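Local structure of H subunit of photosynthetic reaction center complex (Rhodopseudomonas palustris, 6Z5S) at residues L190-F195 against A237-G242; V107-Y112 against G242-T247; R115-E120 against Q226-E231. The protein forms the H subunit of the photosynthetic reaction centre, which probably steadies the complex from its cytoplasmic side and supports proton delivery to the secondary quinone. All blocks are in the same frame, centred on the assembly; numbering follows the deposited sequence.

Contact 1. Residues L190-F195 against A237-G242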
loop_
_atom_site.group_PDB
_atom_site.type_symbol
_atom_site.label_atom_id
_atom_site.label_comp_id
_atom_site.label_asym_id
_atom_site.label_seq_id
_atom_site.Cartn_x
_atom_site.Cartn_y
_atom_site.Cartn_z
ATOM N N LEU D 190 8.203 -22.253 -32.241
ATOM C CA LEU D 190 8.570 -21.411 -31.118
ATOM C C LEU D 190 8.181 -22.073 -29.806
ATOM O O LEU D 190 7.228 -22.851 -29.734
ATOM C CB LEU D 190 7.909 -20.041 -31.230
ATOM C CG LEU D 190 8.541 -19.122 -32.272
ATOM C CD1 LEU D 190 7.806 -17.810 -32.325
ATOM C CD2 LEU D 190 10.002 -18.901 -31.957
ATOM N N LEU D 191 8.943 -21.764 -28.766
ATOM C CA LEU D 191 8.681 -22.265 -27.420
ATOM C C LEU D 191 8.790 -21.099 -26.454
ATOM O O LEU D 191 9.887 -20.521 -26.315
ATOM C CB LEU D 191 9.668 -23.370 -27.060
ATOM C CG LEU D 191 9.862 -23.679 -25.584
ATOM C CD1 LEU D 191 8.576 -24.167 -24.972
ATOM C CD2 LEU D 191 10.952 -24.704 -25.424
ATOM N N PRO D 192 7.706 -20.703 -25.795
ATOM C CA PRO D 192 7.790 -19.581 -24.860
ATOM C C PRO D 192 8.727 -19.906 -23.712
ATOM O O PRO D 192 8.704 -21.006 -23.160
ATOM C CB PRO D 192 6.346 -19.409 -24.380
ATOM C CG PRO D 192 5.519 -20.083 -25.403
ATOM C CD PRO D 192 6.337 -21.221 -25.905
ATOM N N VAL D 193 9.570 -18.932 -23.367
ATOM C CA VAL D 193 10.542 -19.139 -22.293
ATOM C C VAL D 193 9.881 -19.533 -20.977
ATOM O O VAL D 193 10.368 -20.471 -20.326
ATOM C CB VAL D 193 11.443 -17.897 -22.151
ATOM C CG1 VAL D 193 12.303 -18.008 -20.913
ATOM C CG2 VAL D 193 12.308 -17.734 -23.381
ATOM N N PRO D 194 8.797 -18.890 -20.527
ATOM C CA PRO D 194 8.194 -19.307 -19.252
ATOM C C PRO D 194 7.707 -20.741 -19.242
ATOM O O PRO D 194 7.520 -21.308 -18.162
ATOM C CB PRO D 194 7.032 -18.324 -19.078
ATOM C CG PRO D 194 7.432 -17.143 -19.851
ATOM C CD PRO D 194 8.144 -17.676 -21.046
ATOM N N PHE D 195 7.496 -21.348 -20.401
ATOM C CA PHE D 195 7.068 -22.734 -20.478
ATOM C C PHE D 195 8.238 -23.698 -20.558
ATOM O O PHE D 195 8.028 -24.889 -20.796
ATOM C CB PHE D 195 6.151 -22.938 -21.681
ATOM C CG PHE D 195 4.734 -22.533 -21.436
ATOM C CD1 PHE D 195 3.908 -23.309 -20.650
ATOM C CD2 PHE D 195 4.225 -21.381 -21.997
ATOM C CE1 PHE D 195 2.609 -22.945 -20.427
ATOM C CE2 PHE D 195 2.922 -21.013 -21.776
ATOM C CZ PHE D 195 2.114 -21.797 -20.991
ATOM N N ALA D 237 -0.942 -20.691 -26.235
ATOM C CA ALA D 237 -2.146 -21.458 -25.962
ATOM C C ALA D 237 -1.932 -22.938 -26.221
ATOM O O ALA D 237 -2.444 -23.779 -25.477
ATOM C CB ALA D 237 -3.296 -20.929 -26.810
ATOM N N TYR D 238 -1.190 -23.278 -27.274
ATOM C CA TYR D 238 -0.843 -24.672 -27.496
ATOM C C TYR D 238 -0.073 -25.225 -26.313
ATOM O O TYR D 238 -0.269 -26.377 -25.918
ATOM C CB TYR D 238 -0.026 -24.819 -28.776
ATOM C CG TYR D 238 0.286 -26.249 -29.117
ATOM C CD1 TYR D 238 -0.578 -26.996 -29.894
ATOM C CD2 TYR D 238 1.441 -26.854 -28.659
ATOM C CE1 TYR D 238 -0.300 -28.299 -30.203
ATOM C CE2 TYR D 238 1.722 -28.157 -28.961
ATOM C CZ TYR D 238 0.851 -28.875 -29.735
ATOM O OH TYR D 238 1.132 -30.182 -30.042
ATOM N N TYR D 239 0.804 -24.417 -25.729
ATOM C CA TYR D 239 1.543 -24.911 -24.576
ATOM C C TYR D 239 0.703 -24.920 -23.307
ATOM O O TYR D 239 0.882 -25.800 -22.462
ATOM C CB TYR D 239 2.809 -24.092 -24.372
ATOM C CG TYR D 239 3.880 -24.465 -25.354
ATOM C CD1 TYR D 239 4.691 -25.561 -25.139
ATOM C CD2 TYR D 239 4.062 -23.737 -26.513
ATOM C CE1 TYR D 239 5.665 -25.907 -26.043
ATOM C CE2 TYR D 239 5.031 -24.072 -27.415
ATOM C CZ TYR D 239 5.828 -25.157 -27.178
ATOM O OH TYR D 239 6.792 -25.484 -28.092
ATOM N N GLY D 240 -0.215 -23.968 -23.152
ATOM C CA GLY D 240 -1.099 -23.987 -22.005
ATOM C C GLY D 240 -2.106 -25.111 -22.026
ATOM O O GLY D 240 -2.567 -25.533 -20.963
ATOM N N ALA D 241 -2.474 -25.593 -23.212
ATOM C CA ALA D 241 -3.403 -26.713 -23.290
ATOM C C ALA D 241 -2.856 -27.938 -22.581
ATOM O O ALA D 241 -3.619 -28.699 -21.978
ATOM C CB ALA D 241 -3.710 -27.043 -24.747
ATOM N N GLY D 242 -1.542 -28.139 -22.629
ATOM C CA GLY D 242 -0.945 -29.288 -21.985
ATOM C C GLY D 242 -1.080 -29.293 -20.482
ATOM O O GLY D 242 -0.986 -30.358 -19.867
#
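The hydroxyl of Tyr239 reaches from helix 229-245 to the carbonyl of Leu190 on strand 188-192, an outermost strand, within this chain, of the four-stranded antiparallel sheet of the PRC-barrel domain. Tyr239 OH donates to Leu190 O at 3.1 Å; the C=O...donor angle is 132°, and the acceptor sits at the ring edge, near its plane. The tyrosine CB points toward residues 190-195, and CG is anti to the carbonyl carbon (chi1 -77°). Its ring meets two aliphatic neighbours: Leu191 CD1 lies 3.6 Å from Tyr239 CE1, and Pro192 CD lies 3.4 Å from Tyr239 CD2. The leucine side chain crosses that of the tyrosine at about a right angle. At the base of the same side chain, CB makes a CH-pi contact: Tyr239 CB is 3.8 Å from the Phe195 ring centroid and 7° off its normal, over the centre of the face. The two rings are near parallel but slid apart, with centroids at 5.9 Å, so they barely overlap. An alanine in place of Tyr239 would keep CB over Phe195 but would probably leave Leu190 O without its hydroxyl donor and open a gap beside Leu191 and Pro192. Further on, the far end of the phenylalanine touches helix backbone, with Phe195 CZ 3.8 Å from Gly240 N.

Contact 2. Residues V107-Y112 against G242-T247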
loop_
_atom_site.group_PDB
_atom_site.type_symbol
_atom_site.label_atom_id
_atom_site.label_comp_id
_atom_site.label_asym_id
_atom_site.label_seq_id
_atom_site.Cartn_x
_atom_site.Cartn_y
_atom_site.Cartn_z
ATOM N N VAL D 107 -9.300 -24.462 -26.885
ATOM C CA VAL D 107 -10.348 -24.386 -25.881
ATOM C C VAL D 107 -9.739 -24.677 -24.520
ATOM O O VAL D 107 -8.692 -25.316 -24.404
ATOM C CB VAL D 107 -11.509 -25.357 -26.169
ATOM C CG1 VAL D 107 -12.133 -25.044 -27.505
ATOM C CG2 VAL D 107 -11.025 -26.782 -26.130
ATOM N N GLY D 108 -10.411 -24.191 -23.484
ATOM C CA GLY D 108 -9.960 -24.383 -22.128
ATOM C C GLY D 108 -8.669 -23.653 -21.848
ATOM O O GLY D 108 -8.456 -22.528 -22.301
ATOM N N PRO D 109 -7.776 -24.284 -21.082
ATOM C CA PRO D 109 -6.435 -23.715 -20.898
ATOM C C PRO D 109 -5.678 -23.523 -22.195
ATOM O O PRO D 109 -4.659 -22.826 -22.195
ATOM C CB PRO D 109 -5.739 -24.744 -20.004
ATOM C CG PRO D 109 -6.833 -25.431 -19.316
ATOM C CD PRO D 109 -7.976 -25.487 -20.264
ATOM N N GLY D 110 -6.135 -24.111 -23.293
ATOM C CA GLY D 110 -5.520 -23.931 -24.587
ATOM C C GLY D 110 -6.164 -22.886 -25.461
ATOM O O GLY D 110 -5.867 -22.836 -26.659
ATOM N N SER D 111 -7.026 -22.044 -24.910
ATOM C CA SER D 111 -7.715 -21.038 -25.697
ATOM C C SER D 111 -6.794 -19.872 -26.019
ATOM O O SER D 111 -5.838 -19.587 -25.296
ATOM C CB SER D 111 -8.938 -20.530 -24.948
ATOM O OG SER D 111 -9.680 -21.607 -24.423
ATOM N N TYR D 112 -7.094 -19.196 -27.122
ATOM C CA TYR D 112 -6.394 -17.982 -27.499
ATOM C C TYR D 112 -7.414 -16.964 -27.973
ATOM O O TYR D 112 -8.580 -17.280 -28.204
ATOM C CB TYR D 112 -5.346 -18.241 -28.583
ATOM C CG TYR D 112 -5.886 -18.917 -29.816
ATOM C CD1 TYR D 112 -5.952 -20.294 -29.899
ATOM C CD2 TYR D 112 -6.323 -18.178 -30.898
ATOM C CE1 TYR D 112 -6.442 -20.914 -31.016
ATOM C CE2 TYR D 112 -6.814 -18.791 -32.021
ATOM C CZ TYR D 112 -6.870 -20.159 -32.075
ATOM O OH TYR D 112 -7.359 -20.783 -33.194
ATOM N N GLY D 242 -1.542 -28.139 -22.629
ATOM C CA GLY D 242 -0.945 -29.288 -21.985
ATOM C C GLY D 242 -1.080 -29.293 -20.482
ATOM O O GLY D 242 -0.986 -30.358 -19.867
ATOM N N THR D 243 -1.302 -28.130 -19.874
ATOM C CA THR D 243 -1.458 -28.074 -18.426
ATOM C C THR D 243 -2.690 -28.822 -17.953
ATOM O O THR D 243 -2.796 -29.130 -16.764
ATOM C CB THR D 243 -1.526 -26.622 -17.955
ATOM O OG1 THR D 243 -2.810 -26.076 -18.274
ATOM C CG2 THR D 243 -0.450 -25.790 -18.625
ATOM N N LEU D 244 -3.618 -29.130 -18.848
ATOM C CA LEU D 244 -4.832 -29.818 -18.444
ATOM C C LEU D 244 -5.096 -31.045 -19.301
ATOM O O LEU D 244 -5.688 -32.016 -18.829
ATOM C CB LEU D 244 -6.023 -28.869 -18.516
ATOM C CG LEU D 244 -7.245 -29.272 -17.702
ATOM C CD1 LEU D 244 -6.977 -29.065 -16.233
ATOM C CD2 LEU D 244 -8.452 -28.483 -18.139
ATOM N N TYR D 245 -4.670 -31.014 -20.560
ATOM C CA TYR D 245 -5.055 -32.041 -21.509
ATOM C C TYR D 245 -3.921 -32.954 -21.943
ATOM O O TYR D 245 -4.194 -33.994 -22.549
ATOM C CB TYR D 245 -5.678 -31.403 -22.752
ATOM C CG TYR D 245 -6.947 -30.655 -22.470
ATOM C CD1 TYR D 245 -8.064 -31.312 -21.995
ATOM C CD2 TYR D 245 -7.034 -29.293 -22.683
ATOM C CE1 TYR D 245 -9.226 -30.636 -21.739
ATOM C CE2 TYR D 245 -8.195 -28.610 -22.428
ATOM C CZ TYR D 245 -9.286 -29.288 -21.959
ATOM O OH TYR D 245 -10.446 -28.610 -21.703
ATOM N N ALA D 246 -2.665 -32.612 -21.662
ATOM C CA ALA D 246 -1.584 -33.506 -22.074
ATOM C C ALA D 246 -1.411 -34.652 -21.085
ATOM O O ALA D 246 -1.756 -35.799 -21.389
ATOM C CB ALA D 246 -0.276 -32.725 -22.229
ATOM N N THR D 247 -0.943 -34.336 -19.863
ATOM C CA THR D 247 -0.582 -35.306 -18.830
ATOM C C THR D 247 0.038 -36.542 -19.476
ATOM O O THR D 247 -0.560 -37.624 -19.442
ATOM C CB THR D 247 -1.804 -35.686 -17.990
ATOM O OG1 THR D 247 -2.516 -34.499 -17.627
ATOM C CG2 THR D 247 -1.375 -36.402 -16.714
#
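Pro109 meets three consecutive side chains: its CB touches Thr243, CG and CD touch Leu244, and CD also touches Tyr245. Pro109 CG carries the closest approach, 3.6 Å from Leu244 CB, and it lies equally near Leu244 CD2. Pro109 CD is 3.8 Å from Tyr245 CE2, while Pro109 CB lies 3.7 Å from Thr243 OG1. No hydrogen bond spans the two segments, so apolar contact dominates. The proline ring crosses both the leucine and the tyrosine side chains at about a right angle. Leu244 CG is anti to the backbone N (chi1 -160°), and from it CD2 branches both onto the proline and over one face of the Tyr245 ring, offset toward the rim. Gly108 passes close to the tyrosine too, its CA 4.3 Å from Tyr245 OH.

The next shell explains how these groups are presented. The proline sits in a tight turn: Gly110 N donates to Val107 O at 3.0 Å, and Gly108 O takes two bonds, from Ser111 N and from Ser111 OG. The positive phi of Gly108 (67°) suits a residue without a side chain, and a CB there would point toward Tyr245. Across the contact, Thr243 OG1 is hydrogen-bonded to Gly240 O in the preceding turn; the weakly bonded helix is kinked at Thr243 and Leu244. Pro102 and Phe103 pack on Tyr245, and basic side chains of another protein's chain bind Pro109 O and Ser111 O. The whole is a proline-bearing turn set against the fraying C-terminal end of helix 229-245, joining the N-terminal region of this reaction-centre H chain to its late helix.

Contact 3. Residues R115-E120 against Q226-E231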
loop_
_atom_site.group_PDB
_atom_site.type_symbol
_atom_site.label_atom_id
_atom_site.label_comp_id
_atom_site.label_asym_id
_atom_site.label_seq_id
_atom_site.Cartn_x
_atom_site.Cartn_y
_atom_site.Cartn_z
ATOM N N ARG D 115 -6.351 -12.251 -31.947
ATOM C CA ARG D 115 -5.578 -11.026 -32.010
ATOM C C ARG D 115 -5.270 -10.665 -33.458
ATOM O O ARG D 115 -5.470 -11.453 -34.385
ATOM C CB ARG D 115 -4.279 -11.171 -31.224
ATOM C CG ARG D 115 -4.461 -11.519 -29.770
ATOM C CD ARG D 115 -3.158 -11.371 -29.023
ATOM N NE ARG D 115 -2.973 -10.034 -28.495
ATOM C CZ ARG D 115 -1.898 -9.640 -27.831
ATOM N NH1 ARG D 115 -0.903 -10.483 -27.613
ATOM N NH2 ARG D 115 -1.821 -8.400 -27.390
ATOM N N ALA D 116 -4.777 -9.448 -33.647
ATOM C CA ALA D 116 -4.388 -9.005 -34.976
ATOM C C ALA D 116 -3.220 -9.836 -35.482
ATOM O O ALA D 116 -2.264 -10.105 -34.750
ATOM C CB ALA D 116 -4.014 -7.527 -34.954
ATOM N N ASP D 117 -3.300 -10.257 -36.741
ATOM C CA ASP D 117 -2.245 -11.076 -37.331
ATOM C C ASP D 117 -1.155 -10.162 -37.884
ATOM O O ASP D 117 -0.913 -10.066 -39.087
ATOM C CB ASP D 117 -2.813 -12.000 -38.397
ATOM C CG ASP D 117 -1.964 -13.233 -38.602
ATOM O OD1 ASP D 117 -2.431 -14.184 -39.260
ATOM O OD2 ASP D 117 -0.822 -13.252 -38.100
ATOM N N VAL D 118 -0.490 -9.484 -36.958
ATOM C CA VAL D 118 0.572 -8.538 -37.277
ATOM C C VAL D 118 1.450 -8.418 -36.038
ATOM O O VAL D 118 0.938 -8.493 -34.912
ATOM C CB VAL D 118 -0.006 -7.183 -37.715
ATOM C CG1 VAL D 118 -0.642 -6.455 -36.543
ATOM C CG2 VAL D 118 1.056 -6.329 -38.368
ATOM N N PRO D 119 2.762 -8.276 -36.183
ATOM C CA PRO D 119 3.624 -8.172 -35.003
ATOM C C PRO D 119 3.484 -6.826 -34.313
ATOM O O PRO D 119 2.937 -5.869 -34.857
ATOM C CB PRO D 119 5.031 -8.353 -35.579
ATOM C CG PRO D 119 4.899 -7.998 -37.006
ATOM C CD PRO D 119 3.547 -8.464 -37.410
ATOM N N GLU D 120 3.990 -6.772 -33.085
ATOM C CA GLU D 120 4.079 -5.515 -32.356
ATOM C C GLU D 120 5.254 -4.709 -32.886
ATOM O O GLU D 120 6.366 -5.228 -33.003
ATOM C CB GLU D 120 4.256 -5.764 -30.863
ATOM C CG GLU D 120 3.249 -6.700 -30.256
ATOM C CD GLU D 120 3.325 -6.714 -28.744
ATOM O OE1 GLU D 120 3.686 -5.670 -28.160
ATOM O OE2 GLU D 120 3.024 -7.762 -28.138
ATOM N N GLN D 226 9.895 -12.827 -37.818
ATOM C CA GLN D 226 8.967 -12.024 -37.045
ATOM C C GLN D 226 7.742 -12.865 -36.738
ATOM O O GLN D 226 7.366 -13.748 -37.511
ATOM C CB GLN D 226 8.583 -10.740 -37.782
ATOM C CG GLN D 226 7.541 -10.928 -38.853
ATOM C CD GLN D 226 7.349 -9.687 -39.686
ATOM O OE1 GLN D 226 8.285 -8.922 -39.899
ATOM N NE2 GLN D 226 6.133 -9.478 -40.165
ATOM N N VAL D 227 7.132 -12.591 -35.595
ATOM C CA VAL D 227 5.976 -13.334 -35.121
ATOM C C VAL D 227 4.863 -12.347 -34.808
ATOM O O VAL D 227 5.103 -11.294 -34.210
ATOM C CB VAL D 227 6.334 -14.200 -33.893
ATOM C CG1 VAL D 227 6.850 -13.343 -32.756
ATOM C CG2 VAL D 227 5.139 -15.015 -33.444
ATOM N N SER D 228 3.653 -12.672 -35.241
ATOM C CA SER D 228 2.505 -11.809 -35.030
ATOM C C SER D 228 1.869 -12.085 -33.673
ATOM O O SER D 228 2.117 -13.108 -33.037
ATOM C CB SER D 228 1.482 -12.007 -36.143
ATOM O OG SER D 228 0.752 -13.197 -35.944
ATOM N N LYS D 229 1.030 -11.148 -33.230
ATOM C CA LYS D 229 0.324 -11.327 -31.968
ATOM C C LYS D 229 -0.557 -12.566 -32.000
ATOM O O LYS D 229 -0.684 -13.279 -30.995
ATOM C CB LYS D 229 -0.508 -10.086 -31.661
ATOM C CG LYS D 229 0.295 -8.930 -31.106
ATOM C CD LYS D 229 -0.533 -7.669 -31.022
ATOM C CE LYS D 229 -0.529 -6.921 -32.335
ATOM N NZ LYS D 229 -1.336 -5.680 -32.247
ATOM N N LEU D 230 -1.169 -12.842 -33.151
ATOM C CA LEU D 230 -2.029 -14.011 -33.271
ATOM C C LEU D 230 -1.231 -15.292 -33.084
ATOM O O LEU D 230 -1.651 -16.201 -32.362
ATOM C CB LEU D 230 -2.726 -14.004 -34.626
ATOM C CG LEU D 230 -3.771 -15.095 -34.811
ATOM C CD1 LEU D 230 -4.792 -15.029 -33.703
ATOM C CD2 LEU D 230 -4.436 -14.949 -36.155
ATOM N N GLU D 231 -0.068 -15.377 -33.724
ATOM C CA GLU D 231 0.775 -16.548 -33.545
ATOM C C GLU D 231 1.300 -16.640 -32.123
ATOM O O GLU D 231 1.480 -17.742 -31.604
ATOM C CB GLU D 231 1.928 -16.518 -34.540
ATOM C CG GLU D 231 1.481 -16.493 -35.981
ATOM C CD GLU D 231 2.388 -15.659 -36.859
ATOM O OE1 GLU D 231 3.205 -14.891 -36.314
ATOM O OE2 GLU D 231 2.283 -15.767 -38.097
#
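Lys229, in the first turn of helix 229-245, lies against residues 115-120 for most of its length. Its CB starts 3.6 Å from Ala116 O. CG then meets Glu120, with 3.8 Å between Lys229 CG and Glu120 CG. CD lies over one face of the Arg115 guanidinium, offset toward the rim, 3.9 Å from Arg115 NH2. The chain bends at chi3 (-85°), which carries CE to 3.4 Å from Val118 O. Beyond the two segments, NZ at the tip pairs with an acidic side chain of another protein's chain.

The backbone beneath is tied to the same loop. Lys229 N donates to Val118 O at 3.1 Å, nearly straight at the hydrogen (170°) but from above the carbonyl plane, 57° out of it. A weak second bond runs from Leu230 N to Ala116 O. One residue earlier, Ser228 is the N-cap: its OG accepts from Glu231 N and donates to Asp117 OD2 at 2.7 Å, on the anti side of the carboxylate. Ser228 N returns a bond to Glu231 OE1, completing a capping box. Asp117 is the centre of an inverse gamma turn, and Pro119 CB packs on Val227 O at 3.2 Å.

Chemically, loop carbonyls, the serine hydroxyl and the Glu231 carboxylate take the N-H groups at the helix start, one of them weakly. Asp117 OD2 and Glu231 OE2 lie 4.0 Å apart; the helix end, the Ser228 hydroxyl on the former and Ser222 N on the latter would probably ease their repulsion. Arg115 and Glu120 also pair with charges of another protein's chain, so loop and helix jointly present ionic groups to a partner subunit.

All three contacts use helix 229-245: contact 3 at its N-terminal start, contact 1 in its second half and contact 2 at its frayed end. Contact 1 is the buried one, facing the sheet of the barrel domain, and is mostly apolar and aromatic with a single hydrogen bond. Contacts 2 and 3 are partly buried and bring in the same long loop that follows helix 102-105. Their chemistry differs: contact 2 has no hydrogen bond between its segments, whereas contact 3 is rich in capping bonds and charges. Contacts 1 and 2 share Gly242 and touch where Ala237 CB packs on Gly110 O; contacts 1 and 3 meet through Leu190 and Val227.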